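Local coordinates for TlmII (Streptoalloteichus hindustanus, PDB 4HVM), which serves tallysomycin biosynthesis, probably as a condensation-type protein of nonribosomal peptide synthesis that may bind phosphopantetheine, at residues A[39-44]-A[149-154]; A[97-102]-A[127-132]; A[220-225]-A[428-433]; A[358-363]-A[416-421]; A[388-393]-A[422-427]. All blocks are in the same frame, centred on the assembly; numbering follows the deposited sequence.

Interaction 1: A[39-44]-A[149-154]. With SO4 (sulfate ion), chain F.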
# COMPACT_ATOMS: atom_id res chain seq x y z
N ARG A 39 -7.98 6.59 -3.28
CA ARG A 39 -8.87 5.51 -3.67
C ARG A 39 -10.29 6.06 -3.71
O ARG A 39 -10.55 7.13 -3.17
CB ARG A 39 -8.78 4.35 -2.67
CG ARG A 39 -7.39 3.74 -2.55
CD ARG A 39 -6.94 3.12 -3.85
NE ARG A 39 -5.51 3.32 -4.08
CZ ARG A 39 -4.56 2.48 -3.67
NH1 ARG A 39 -4.90 1.38 -3.01
NH2 ARG A 39 -3.28 2.74 -3.91
N GLY A 40 -11.21 5.33 -4.34
CA GLY A 40 -12.58 5.80 -4.45
C GLY A 40 -13.60 4.71 -4.69
O GLY A 40 -13.29 3.66 -5.26
N LEU A 41 -14.83 4.96 -4.26
CA LEU A 41 -15.95 4.07 -4.52
C LEU A 41 -16.95 4.76 -5.45
O LEU A 41 -17.32 5.91 -5.23
CB LEU A 41 -16.65 3.67 -3.21
CG LEU A 41 -15.87 2.78 -2.25
CD1 LEU A 41 -16.70 2.48 -1.01
CD2 LEU A 41 -15.43 1.48 -2.92
N LEU A 42 -17.37 4.05 -6.49
CA LEU A 42 -18.34 4.60 -7.43
C LEU A 42 -19.76 4.19 -7.07
O LEU A 42 -20.07 3.00 -7.01
CB LEU A 42 -18.00 4.14 -8.85
CG LEU A 42 -19.05 4.43 -9.93
CD1 LEU A 42 -19.32 5.92 -10.04
CD2 LEU A 42 -18.59 3.87 -11.27
N GLY A 43 -20.61 5.17 -6.83
CA GLY A 43 -22.01 4.92 -6.54
C GLY A 43 -22.87 5.19 -7.76
O GLY A 43 -22.66 6.18 -8.47
N SER A 44 -23.84 4.32 -8.01
CA SER A 44 -24.71 4.48 -9.17
C SER A 44 -26.17 4.23 -8.82
O SER A 44 -26.52 3.18 -8.28
CB SER A 44 -24.27 3.53 -10.29
OG SER A 44 -24.95 3.82 -11.50
N SER A 149 -7.42 0.73 5.36
CA SER A 149 -8.17 1.76 6.08
C SER A 149 -8.88 2.74 5.15
O SER A 149 -9.92 3.29 5.50
CB SER A 149 -7.26 2.52 7.04
OG SER A 149 -6.78 1.66 8.07
N ARG A 150 -8.32 2.95 3.96
CA ARG A 150 -8.92 3.86 2.99
C ARG A 150 -10.30 3.38 2.57
O ARG A 150 -11.24 4.16 2.49
CB ARG A 150 -8.03 4.02 1.76
CG ARG A 150 -6.64 4.57 2.06
CD ARG A 150 -5.90 4.91 0.77
NE ARG A 150 -4.46 4.78 0.91
CZ ARG A 150 -3.75 3.76 0.45
NH1 ARG A 150 -4.35 2.78 -0.21
NH2 ARG A 150 -2.44 3.72 0.63
N TYR A 151 -10.43 2.08 2.32
CA TYR A 151 -11.71 1.51 1.94
C TYR A 151 -12.64 1.32 3.14
O TYR A 151 -13.86 1.29 2.99
CB TYR A 151 -11.50 0.19 1.20
CG TYR A 151 -11.02 0.37 -0.22
CD1 TYR A 151 -11.83 0.98 -1.17
CD2 TYR A 151 -9.77 -0.08 -0.62
CE1 TYR A 151 -11.40 1.15 -2.47
CE2 TYR A 151 -9.33 0.08 -1.92
CZ TYR A 151 -10.15 0.70 -2.84
OH TYR A 151 -9.73 0.87 -4.14
N MSE A 152 -12.06 1.18 4.32
CA MSE A 152 -12.84 1.12 5.55
C MSE A 152 -13.57 2.44 5.73
O MSE A 152 -14.78 2.47 5.99
CB MSE A 152 -11.95 0.85 6.77
CG MSE A 152 -11.28 -0.51 6.76
SE MSE A 152 -10.36 -0.91 8.44
CE MSE A 152 -11.94 -1.15 9.55
N VAL A 153 -12.83 3.54 5.57
CA VAL A 153 -13.40 4.87 5.70
C VAL A 153 -14.45 5.14 4.64
O VAL A 153 -15.54 5.63 4.94
CB VAL A 153 -12.30 5.96 5.63
CG1 VAL A 153 -12.93 7.35 5.58
CG2 VAL A 153 -11.36 5.85 6.81
N LEU A 154 -14.13 4.79 3.39
CA LEU A 154 -15.06 4.97 2.28
C LEU A 154 -16.33 4.14 2.48
O LEU A 154 -17.43 4.60 2.18
CB LEU A 154 -14.40 4.60 0.95
CG LEU A 154 -13.33 5.56 0.42
CD1 LEU A 154 -12.74 5.04 -0.88
CD2 LEU A 154 -13.91 6.95 0.23
S SO4 F . -0.33 4.09 -3.94
O1 SO4 F . 0.12 3.70 -5.28
O2 SO4 F . 0.73 4.81 -3.24
O3 SO4 F . -1.50 4.96 -4.08
O4 SO4 F . -0.68 2.90 -3.18
O HOH W 1 -10.39 3.04 -5.98
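Two like charges meet across this contact: NH1 of Arg150 sits over one face of the Arg39 guanidinium, displaced toward its rim, 3.2 Å from Arg39 NH1. The two planes are 60° apart, and since both nitrogens are donors no hydrogen bond joins them. A sulfate ion, probably taken up from the crystallisation liquor, lies at the edge of the Arg39 group and would probably offset some of the positive charge; Arg39 NH2 gives it two weak hydrogen bonds, the shorter to sulfate O4 at 2.7 Å. Arg39 reaches this spot by bending at chi2 and chi3, whereas Arg150 runs extended from CG to NE.

The bent chain of Arg39 also crosses the tip of Tyr151 at about a right angle, with its CD 3.6 Å from Tyr151 OH. That hydroxyl is well held: a water donates to it and accepts from Gly40 N, 2.9 Å away from the water, and Glu391 OE2 is a further hydrogen-bond partner. Farther along the strand the contact turns apolar. Leu41 is forked: CD2 meets Tyr151 CD1 at 4.0 Å, while CD1 lies on Leu154 CB at 3.7 Å. Leu154, about one turn after Tyr151, continues the apolar side of the helix, and its CD1 rests on the Gly40 backbone, 3.7 Å from Gly40 CA.

The axes of 149-154 and 39-44 cross at 36°, helix 147-161 packing on strand 36-44 as in the chloramphenicol-acetyltransferase-like condensation fold; the helix starts just after Asp146, which by sequence probably corresponds to the aspartate in a divergent form of the family's HHxxxDG motif.

Interaction 2: A[97-102]-A[127-132]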
# COMPACT_ATOMS: atom_id res chain seq x y z
N ASP A 97 -16.17 13.00 -20.86
CA ASP A 97 -15.71 11.79 -20.18
C ASP A 97 -15.47 12.08 -18.70
O ASP A 97 -14.33 12.27 -18.28
CB ASP A 97 -14.42 11.27 -20.83
CG ASP A 97 -14.05 9.87 -20.37
OD1 ASP A 97 -14.63 9.36 -19.39
OD2 ASP A 97 -13.16 9.27 -21.01
N PRO A 98 -16.55 12.10 -17.90
CA PRO A 98 -16.49 12.46 -16.48
C PRO A 98 -15.58 11.54 -15.66
O PRO A 98 -14.92 12.02 -14.74
CB PRO A 98 -17.95 12.30 -16.02
CG PRO A 98 -18.75 12.43 -17.27
CD PRO A 98 -17.92 11.79 -18.33
N GLN A 99 -15.55 10.25 -15.99
CA GLN A 99 -14.76 9.30 -15.22
C GLN A 99 -13.25 9.53 -15.34
O GLN A 99 -12.51 9.42 -14.36
CB GLN A 99 -15.11 7.86 -15.59
CG GLN A 99 -16.55 7.48 -15.25
CD GLN A 99 -16.75 5.98 -15.12
OE1 GLN A 99 -15.84 5.19 -15.39
NE2 GLN A 99 -17.94 5.57 -14.69
N ALA A 100 -12.80 9.87 -16.55
CA ALA A 100 -11.39 10.16 -16.77
C ALA A 100 -10.97 11.41 -16.02
O ALA A 100 -9.83 11.53 -15.58
CB ALA A 100 -11.11 10.31 -18.26
N ARG A 101 -11.90 12.35 -15.89
CA ARG A 101 -11.64 13.61 -15.20
C ARG A 101 -11.56 13.40 -13.69
O ARG A 101 -10.76 14.04 -13.00
CB ARG A 101 -12.72 14.64 -15.51
CG ARG A 101 -13.00 14.83 -16.99
CD ARG A 101 -11.85 15.53 -17.70
NE ARG A 101 -10.80 14.60 -18.13
CZ ARG A 101 -10.81 13.95 -19.29
NH1 ARG A 101 -9.80 13.14 -19.59
NH2 ARG A 101 -11.81 14.10 -20.14
N CYS A 102 -12.40 12.50 -13.19
CA CYS A 102 -12.45 12.21 -11.76
C CYS A 102 -11.14 11.60 -11.28
O CYS A 102 -10.71 11.84 -10.15
CB CYS A 102 -13.62 11.28 -11.45
SG CYS A 102 -13.90 11.03 -9.68
N VAL A 127 -17.66 13.51 -5.79
CA VAL A 127 -17.63 13.93 -7.19
C VAL A 127 -18.80 13.33 -7.96
O VAL A 127 -18.92 12.11 -8.07
CB VAL A 127 -16.32 13.50 -7.87
CG1 VAL A 127 -16.15 14.21 -9.20
CG2 VAL A 127 -15.12 13.79 -6.97
N ARG A 128 -19.66 14.20 -8.49
CA ARG A 128 -20.78 13.74 -9.30
C ARG A 128 -20.41 13.72 -10.78
O ARG A 128 -19.96 14.73 -11.33
CB ARG A 128 -22.03 14.60 -9.07
CG ARG A 128 -23.19 14.24 -9.98
CD ARG A 128 -24.50 14.85 -9.51
NE ARG A 128 -25.03 14.19 -8.32
CZ ARG A 128 -25.80 13.11 -8.34
NH1 ARG A 128 -26.14 12.55 -9.50
NH2 ARG A 128 -26.24 12.58 -7.21
N LEU A 129 -20.59 12.57 -11.42
CA LEU A 129 -20.20 12.39 -12.82
C LEU A 129 -21.38 12.55 -13.78
O LEU A 129 -21.21 13.00 -14.91
CB LEU A 129 -19.57 11.01 -13.01
CG LEU A 129 -18.47 10.62 -12.02
CD1 LEU A 129 -17.87 9.27 -12.40
CD2 LEU A 129 -17.39 11.68 -11.97
N SER A 130 -22.57 12.17 -13.32
CA SER A 130 -23.77 12.24 -14.14
C SER A 130 -25.01 12.29 -13.26
O SER A 130 -24.93 12.59 -12.07
CB SER A 130 -23.85 11.03 -15.08
OG SER A 130 -23.83 9.81 -14.36
N GLU A 131 -26.16 11.99 -13.85
CA GLU A 131 -27.42 12.01 -13.12
C GLU A 131 -27.57 10.79 -12.22
O GLU A 131 -28.42 10.76 -11.33
CB GLU A 131 -28.60 12.10 -14.08
CG GLU A 131 -28.56 13.33 -14.97
CD GLU A 131 -28.48 14.62 -14.17
OE1 GLU A 131 -27.65 15.48 -14.52
OE2 GLU A 131 -29.24 14.77 -13.20
N THR A 132 -26.74 9.78 -12.45
CA THR A 132 -26.82 8.54 -11.68
C THR A 132 -25.52 8.22 -10.94
O THR A 132 -25.53 7.55 -9.91
CB THR A 132 -27.19 7.34 -12.57
OG1 THR A 132 -26.19 7.16 -13.58
CG2 THR A 132 -28.54 7.56 -13.24
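Pro98 O is held by two backbone N-H groups of its own helix, Cys102 N at 3.0 Å from Pro98 O and, weakly, Arg101 N. The same oxygen is brushed by Leu129 CD2. Before it, Asp97 takes the N-cap position, its OD1 accepting a weak capping bond from Ala100 N, and proline suits the first turn because it needs no N-H there.

Leu129 carries the contact, with CG anti to its carbonyl carbon so that the fork opens onto the helix. Its CB meets Pro98 CB at 3.7 Å, CD1 reaches Gln99 CG at 3.6 Å across a nearly perpendicular side chain, and CD2 lies 3.8 Å from Cys102 CB. In this way helix 98-110 packs on the end of strand 122-128 and the residue that follows it, within a beta-alpha-beta unit that begins with strand 87-91. An alanine in place of Leu129 would keep CB but remove both methyl branches, and would probably lose the packing on Gln99 and Cys102.

One turn along, Cys102 turns SG anti to its backbone N and sets it 3.9 Å from Val127 CB, a small apolar fit. Beyond the strand, the chain bends back: Arg128 NH1 donates to Ser130 O at 2.8 Å, in the carbonyl plane, while Arg128 NE forms a salt bridge with Asp49.

Interaction 3: A[220-225]-A[428-433]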
# COMPACT_ATOMS: atom_id res chain seq x y z
N LEU A 220 -0.60 -4.94 -17.52
CA LEU A 220 -1.13 -6.21 -18.01
C LEU A 220 -2.49 -6.48 -17.38
O LEU A 220 -2.59 -6.70 -16.18
CB LEU A 220 -0.17 -7.35 -17.67
CG LEU A 220 -0.68 -8.77 -17.98
CD1 LEU A 220 -0.84 -8.97 -19.48
CD2 LEU A 220 0.25 -9.81 -17.39
N ARG A 221 -3.53 -6.46 -18.20
CA ARG A 221 -4.88 -6.71 -17.70
C ARG A 221 -5.14 -8.20 -17.62
O ARG A 221 -5.08 -8.91 -18.63
CB ARG A 221 -5.93 -6.06 -18.60
CG ARG A 221 -7.31 -5.97 -17.97
CD ARG A 221 -8.35 -5.54 -18.98
NE ARG A 221 -8.57 -6.57 -19.99
CZ ARG A 221 -8.91 -6.33 -21.25
NH1 ARG A 221 -9.05 -5.08 -21.68
NH2 ARG A 221 -9.09 -7.34 -22.09
N VAL A 222 -5.43 -8.68 -16.41
CA VAL A 222 -5.70 -10.09 -16.19
C VAL A 222 -7.18 -10.30 -15.90
O VAL A 222 -7.75 -9.61 -15.06
CB VAL A 222 -4.87 -10.63 -15.00
CG1 VAL A 222 -5.36 -12.01 -14.59
CG2 VAL A 222 -3.39 -10.67 -15.36
N PRO A 223 -7.81 -11.25 -16.62
CA PRO A 223 -9.21 -11.59 -16.35
C PRO A 223 -9.38 -12.01 -14.90
O PRO A 223 -8.55 -12.77 -14.39
CB PRO A 223 -9.45 -12.78 -17.28
CG PRO A 223 -8.47 -12.61 -18.38
CD PRO A 223 -7.25 -12.03 -17.73
N GLY A 224 -10.43 -11.52 -14.25
CA GLY A 224 -10.67 -11.79 -12.85
C GLY A 224 -10.64 -13.26 -12.48
O GLY A 224 -10.17 -13.63 -11.41
N SER A 225 -11.15 -14.09 -13.38
CA SER A 225 -11.17 -15.53 -13.16
C SER A 225 -9.75 -16.10 -13.07
O SER A 225 -9.48 -16.98 -12.26
CB SER A 225 -11.94 -16.21 -14.29
OG SER A 225 -12.03 -17.60 -14.08
N MSE A 428 -8.37 -7.74 -13.03
CA MSE A 428 -7.26 -7.21 -12.24
C MSE A 428 -6.20 -6.68 -13.19
O MSE A 428 -5.90 -7.31 -14.21
CB MSE A 428 -6.67 -8.31 -11.36
CG MSE A 428 -7.62 -8.83 -10.30
SE MSE A 428 -8.02 -7.46 -8.97
CE MSE A 428 -6.61 -7.81 -7.67
N VAL A 429 -5.64 -5.52 -12.88
CA VAL A 429 -4.60 -4.94 -13.71
C VAL A 429 -3.28 -4.86 -12.97
O VAL A 429 -3.19 -4.26 -11.90
CB VAL A 429 -4.99 -3.53 -14.21
CG1 VAL A 429 -3.85 -2.90 -14.99
CG2 VAL A 429 -6.23 -3.61 -15.07
N ILE A 430 -2.26 -5.49 -13.53
CA ILE A 430 -0.92 -5.45 -12.96
C ILE A 430 -0.15 -4.22 -13.47
O ILE A 430 0.15 -4.12 -14.66
CB ILE A 430 -0.13 -6.72 -13.30
CG1 ILE A 430 -0.84 -7.95 -12.74
CG2 ILE A 430 1.28 -6.63 -12.76
CD1 ILE A 430 -0.15 -9.26 -13.07
N VAL A 431 0.15 -3.29 -12.57
CA VAL A 431 0.88 -2.09 -12.95
C VAL A 431 2.36 -2.21 -12.60
O VAL A 431 2.73 -2.38 -11.44
CB VAL A 431 0.30 -0.84 -12.27
CG1 VAL A 431 1.02 0.40 -12.76
CG2 VAL A 431 -1.19 -0.72 -12.53
N LEU A 432 3.21 -2.14 -13.63
CA LEU A 432 4.64 -2.35 -13.45
C LEU A 432 5.43 -1.06 -13.63
O LEU A 432 5.28 -0.37 -14.63
CB LEU A 432 5.15 -3.39 -14.45
CG LEU A 432 6.67 -3.59 -14.52
CD1 LEU A 432 7.19 -4.23 -13.25
CD2 LEU A 432 7.04 -4.42 -15.74
N ASP A 433 6.27 -0.75 -12.64
CA ASP A 433 7.14 0.42 -12.71
C ASP A 433 8.60 -0.04 -12.72
O ASP A 433 9.09 -0.57 -11.73
CB ASP A 433 6.88 1.35 -11.52
CG ASP A 433 5.48 1.94 -11.54
OD1 ASP A 433 5.03 2.37 -12.62
OD2 ASP A 433 4.83 1.95 -10.47
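Peptide planes are the flat groups that meet here; neither strand lays a ring or a guanidinium face on the other. They join through four backbone hydrogen bonds of differing geometry. Leu220 N approaches Ile430 O in the carbonyl plane, at 3.1 Å, whereas Ile430 N comes to Leu220 O from above that carbonyl's plane, 33° out of it. The other two bonds run nearly along the C=O axis: Val222 N to Met428 O, and Met428 N to Val222 O at 2.8 Å. Leu220 pairs with Ile430 and Val222 with Met428, each residue both giving and accepting a bond, which makes these hydrogen-bonded antiparallel pairs; Arg221 with Val429 between them is a non-hydrogen-bonded one.

On one face Ile430, with CG1 beside its backbone N and CD1 anti beyond it, brings CD1 near both Val222 CG2 (4.2 Å) and Leu220 CD2 (4.4 Å). Leucine and the beta-branched valine and isoleucine suit this apolar face. Selenomethionine Met428 starts on the same face but bends at chi2 and chi3, and its selenium end turns off to touch Val421 and Glu423. On the other face only the base of Arg221 takes part, its CG 3.9 Å from Val429 CG2; the chain then bends at chi3 toward a long, weak ion pair with Asp427. Arginine suits this exposed position, since its CG packs on the sheet and its charged end can reach outward.

Strand 216-223 is outermost in the mixed sheet, next to strand 427-434, with strand 417-424 beyond; helix 445-459 covers the Leu220 and Val222 face, and helix 224-231 follows Pro223.

Interaction 4: A[358-363]-A[416-421]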
# COMPACT_ATOMS: atom_id res chain seq x y z
N ASP A 358 15.71 -4.53 -4.12
CA ASP A 358 15.15 -3.56 -5.06
C ASP A 358 13.96 -4.07 -5.89
O ASP A 358 13.67 -3.52 -6.95
CB ASP A 358 16.25 -3.04 -5.99
CG ASP A 358 16.89 -4.14 -6.81
OD1 ASP A 358 16.70 -5.32 -6.45
OD2 ASP A 358 17.58 -3.83 -7.80
N VAL A 359 13.28 -5.10 -5.40
CA VAL A 359 12.06 -5.55 -6.04
C VAL A 359 10.90 -5.46 -5.06
O VAL A 359 10.91 -6.10 -4.01
CB VAL A 359 12.18 -7.00 -6.54
CG1 VAL A 359 10.87 -7.45 -7.17
CG2 VAL A 359 13.33 -7.13 -7.52
N ALA A 360 9.91 -4.64 -5.39
CA ALA A 360 8.76 -4.44 -4.51
C ALA A 360 7.48 -5.00 -5.11
O ALA A 360 7.12 -4.67 -6.24
CB ALA A 360 8.60 -2.96 -4.20
N VAL A 361 6.80 -5.84 -4.35
CA VAL A 361 5.51 -6.38 -4.74
C VAL A 361 4.46 -5.94 -3.73
O VAL A 361 4.64 -6.16 -2.53
CB VAL A 361 5.53 -7.91 -4.81
CG1 VAL A 361 4.17 -8.44 -5.23
CG2 VAL A 361 6.61 -8.37 -5.77
N HIS A 362 3.39 -5.33 -4.20
CA HIS A 362 2.39 -4.75 -3.30
C HIS A 362 1.14 -5.62 -3.14
O HIS A 362 1.05 -6.71 -3.70
CB HIS A 362 2.03 -3.34 -3.75
CG HIS A 362 3.21 -2.43 -3.87
ND1 HIS A 362 3.91 -1.96 -2.77
CD2 HIS A 362 3.83 -1.90 -4.96
CE1 HIS A 362 4.90 -1.19 -3.18
NE2 HIS A 362 4.88 -1.14 -4.50
N LEU A 363 0.19 -5.11 -2.35
CA LEU A 363 -1.00 -5.86 -1.96
C LEU A 363 -0.61 -7.14 -1.23
O LEU A 363 0.36 -7.17 -0.47
CB LEU A 363 -1.89 -6.18 -3.16
CG LEU A 363 -3.30 -6.64 -2.79
CD1 LEU A 363 -4.21 -5.44 -2.54
CD2 LEU A 363 -3.88 -7.57 -3.86
N THR A 416 14.06 -0.90 -8.29
CA THR A 416 14.12 -0.87 -9.75
C THR A 416 12.91 -1.55 -10.40
O THR A 416 12.53 -1.21 -11.52
CB THR A 416 15.41 -1.51 -10.29
OG1 THR A 416 15.53 -2.86 -9.80
CG2 THR A 416 16.62 -0.70 -9.85
N THR A 417 12.32 -2.51 -9.70
CA THR A 417 11.13 -3.18 -10.19
C THR A 417 10.00 -3.06 -9.17
O THR A 417 10.06 -3.64 -8.09
CB THR A 417 11.39 -4.67 -10.49
OG1 THR A 417 12.42 -4.79 -11.48
CG2 THR A 417 10.12 -5.35 -11.00
N ASP A 418 8.98 -2.28 -9.52
CA ASP A 418 7.84 -2.06 -8.64
C ASP A 418 6.58 -2.66 -9.27
O ASP A 418 6.20 -2.31 -10.38
CB ASP A 418 7.65 -0.57 -8.38
CG ASP A 418 6.76 -0.30 -7.18
OD1 ASP A 418 5.53 -0.43 -7.31
OD2 ASP A 418 7.31 0.05 -6.12
N LEU A 419 5.92 -3.55 -8.54
CA LEU A 419 4.78 -4.27 -9.09
C LEU A 419 3.55 -4.15 -8.18
O LEU A 419 3.59 -4.53 -7.01
CB LEU A 419 5.15 -5.74 -9.31
CG LEU A 419 4.34 -6.55 -10.32
CD1 LEU A 419 5.25 -7.55 -11.03
CD2 LEU A 419 3.19 -7.27 -9.63
N SER A 420 2.47 -3.62 -8.73
CA SER A 420 1.24 -3.43 -7.97
C SER A 420 0.03 -3.96 -8.74
O SER A 420 0.05 -4.02 -9.96
CB SER A 420 1.04 -1.94 -7.65
OG SER A 420 -0.12 -1.76 -6.85
N VAL A 421 -1.02 -4.35 -8.01
CA VAL A 421 -2.21 -4.91 -8.65
C VAL A 421 -3.47 -4.17 -8.21
O VAL A 421 -3.71 -3.98 -7.02
CB VAL A 421 -2.37 -6.41 -8.34
CG1 VAL A 421 -3.46 -7.02 -9.21
CG2 VAL A 421 -1.06 -7.14 -8.56
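Strands 359-361 and 417-421 run parallel, their axes 5° apart, in a ladder where Ala360 lends its N-H to Thr417 O at 2.9 Å and its carbonyl to Leu419 N at 2.8 Å, and His362 N closes it on Leu419 O. At the entrance Asp358 O takes two donors, Thr416 N on a lone pair at 3.0 Å and Thr417 N nearly along the C=O axis at 3.2 Å, and the Asp358 carboxylate is held by a salt bridge with Arg205.

At the far end His362 dominates. With CG beside the backbone N, it swings its ring over the neighbouring strand, so that the ring edge meets the carboxylate of Asp418 in a His-carboxylate hydrogen bond. NE2 donates to Asp418 OD2 at 3.2 Å, nearly straight at 163°, and more weakly to Asp418 OD1; the ring and carboxylate planes stand 37° apart, and OD2 is met from above the carboxylate plane. Because ND1 bonds to Glu280 as well, the ring lies between two acids, which would probably favour its charged form. Ser420 CB packs close by, 3.9 Å from His362 CD2.

This is the parallel pairing at the centre of the mixed sheet. Val359, Val361, Thr417 and Leu419 share a face, on which the valines and Leu419 pack against helix 241-255. Strand 274-282 flanks 359-361, and strand 427-434 flanks 417-424.

Interaction 5: A[388-393]-A[422-427]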
# COMPACT_ATOMS: atom_id res chain seq x y z
N LEU A 388 -15.72 -0.50 -6.78
CA LEU A 388 -14.44 0.20 -6.73
C LEU A 388 -14.31 1.09 -7.96
O LEU A 388 -14.78 0.73 -9.04
CB LEU A 388 -13.28 -0.80 -6.66
CG LEU A 388 -12.80 -1.24 -5.28
CD1 LEU A 388 -13.91 -1.87 -4.46
CD2 LEU A 388 -11.62 -2.20 -5.42
N PHE A 389 -13.68 2.24 -7.79
CA PHE A 389 -13.56 3.20 -8.88
C PHE A 389 -12.14 3.32 -9.42
O PHE A 389 -11.28 3.91 -8.78
CB PHE A 389 -14.08 4.58 -8.46
CG PHE A 389 -13.89 5.64 -9.51
CD1 PHE A 389 -14.60 5.57 -10.70
CD2 PHE A 389 -13.01 6.68 -9.31
CE1 PHE A 389 -14.42 6.54 -11.68
CE2 PHE A 389 -12.83 7.65 -10.29
CZ PHE A 389 -13.53 7.57 -11.47
N ARG A 390 -11.92 2.74 -10.60
CA ARG A 390 -10.66 2.87 -11.33
C ARG A 390 -9.43 2.65 -10.45
O ARG A 390 -8.47 3.40 -10.54
CB ARG A 390 -10.57 4.24 -12.01
CG ARG A 390 -11.64 4.50 -13.07
CD ARG A 390 -11.31 3.82 -14.39
NE ARG A 390 -12.31 4.13 -15.42
CZ ARG A 390 -12.26 5.19 -16.22
NH1 ARG A 390 -11.25 6.05 -16.13
NH2 ARG A 390 -13.21 5.38 -17.12
N GLU A 391 -9.48 1.63 -9.60
CA GLU A 391 -8.39 1.36 -8.67
C GLU A 391 -7.05 1.20 -9.38
O GLU A 391 -6.02 1.63 -8.88
CB GLU A 391 -8.70 0.11 -7.83
CG GLU A 391 -7.70 -0.14 -6.72
CD GLU A 391 -8.05 -1.36 -5.88
OE1 GLU A 391 -8.23 -2.45 -6.46
OE2 GLU A 391 -8.16 -1.22 -4.65
N ALA A 392 -7.08 0.59 -10.57
CA ALA A 392 -5.88 0.38 -11.37
C ALA A 392 -5.22 1.69 -11.79
O ALA A 392 -4.00 1.76 -11.94
CB ALA A 392 -6.20 -0.46 -12.58
N ASP A 393 -6.03 2.72 -11.99
CA ASP A 393 -5.53 4.01 -12.45
C ASP A 393 -5.16 4.94 -11.29
O ASP A 393 -4.36 5.86 -11.45
CB ASP A 393 -6.54 4.69 -13.38
CG ASP A 393 -6.71 3.96 -14.70
OD1 ASP A 393 -5.74 3.29 -15.14
OD2 ASP A 393 -7.81 4.05 -15.29
N GLY A 422 -4.29 -3.76 -9.18
CA GLY A 422 -5.50 -3.02 -8.89
C GLY A 422 -6.68 -3.48 -9.73
O GLY A 422 -6.52 -3.93 -10.87
N GLU A 423 -7.88 -3.37 -9.16
CA GLU A 423 -9.10 -3.76 -9.86
C GLU A 423 -9.42 -2.84 -11.03
O GLU A 423 -9.05 -1.67 -11.04
CB GLU A 423 -10.30 -3.77 -8.90
CG GLU A 423 -10.43 -5.00 -8.03
CD GLU A 423 -11.83 -5.17 -7.47
OE1 GLU A 423 -12.01 -5.99 -6.54
OE2 GLU A 423 -12.76 -4.48 -7.96
N LEU A 424 -10.13 -3.39 -12.01
CA LEU A 424 -10.66 -2.61 -13.13
C LEU A 424 -11.80 -3.39 -13.76
O LEU A 424 -11.57 -4.30 -14.56
CB LEU A 424 -9.58 -2.35 -14.17
CG LEU A 424 -9.92 -1.27 -15.19
CD1 LEU A 424 -9.77 0.12 -14.59
CD2 LEU A 424 -9.06 -1.43 -16.42
N GLY A 425 -13.03 -3.04 -13.40
CA GLY A 425 -14.18 -3.85 -13.77
C GLY A 425 -14.12 -5.17 -13.03
O GLY A 425 -13.82 -5.20 -11.84
N GLU A 426 -14.39 -6.26 -13.74
CA GLU A 426 -14.27 -7.58 -13.14
C GLU A 426 -12.90 -8.17 -13.46
O GLU A 426 -12.73 -9.39 -13.48
CB GLU A 426 -15.37 -8.52 -13.65
CG GLU A 426 -16.77 -8.14 -13.22
CD GLU A 426 -17.45 -7.19 -14.19
OE1 GLU A 426 -17.98 -7.66 -15.22
OE2 GLU A 426 -17.45 -5.97 -13.92
N ASP A 427 -11.93 -7.30 -13.72
CA ASP A 427 -10.57 -7.73 -14.04
C ASP A 427 -9.56 -7.15 -13.05
O ASP A 427 -9.86 -6.21 -12.32
CB ASP A 427 -10.20 -7.30 -15.46
CG ASP A 427 -11.11 -7.90 -16.51
OD1 ASP A 427 -11.58 -9.03 -16.30
OD2 ASP A 427 -11.35 -7.23 -17.53
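Glu391 is fully stretched, CG anti to the backbone N (chi1 -173°) and the rest extended, and this carries its carboxylate to the backbone of the neighbouring strand. OE1 accepts from Glu423 N through its anti lone pair, at 2.9 Å and almost straight (173°), while OE2 bonds to Tyr151 OH. Next to it Ala392 N donates to Glu423 O at 3.0 Å, so Glu423 is gripped on its N-H and its carbonyl alike. An alanine in place of Glu391 would remove both carboxylate bonds, and would probably leave Glu423 N without this acceptor and weaken the tie to the helix of Tyr151.

Glu423 is extended too, but from a CG beside its backbone N; it crosses Leu388 at about a right angle, so that OE2 lies 3.6 Å from Leu388 CD2. Leu424, with CG anti to N, turns CD1 onto Ala392 CB at 4.1 Å and onto the aliphatic CD of Arg390. Gly422 suits its place because a CB would run into Ala392 CA. Beyond the strand a type II' turn from Leu424 to Asp427 uses Gly425 at positive phi (68°), making a tight hairpin.

The two carboxylates stand nearly perpendicular, Glu391 OE1 5.2 Å from Glu423 OE1; with both its oxygens accepting, Glu391 is probably ionised, so that one carboxylate bridges the backbone of strand 417-424 and Tyr151 on helix 147-161.

In the fold
From the N terminus, interaction 1 closes the first long loop, tying strand 36-44 to helix 147-161, and interaction 2 is nested within it, on the same sheet. Both lie in the N-terminal half. Interaction 3 opens later and closes the largest loop, bringing strand 216-223 beside 427-434 in the sheet that also holds 417-424. Interactions 4 and 5 are nested in it and cross each other, their segments alternating along the chain, and both use strand 417-424. Interaction 5 touches interactions 1, 2 and 3. Strand 385-388, where it begins, joins the sheet of strand 36-44 although it follows 359-361 of the other sheet, consistent with the crossover between lobes of condensation domains.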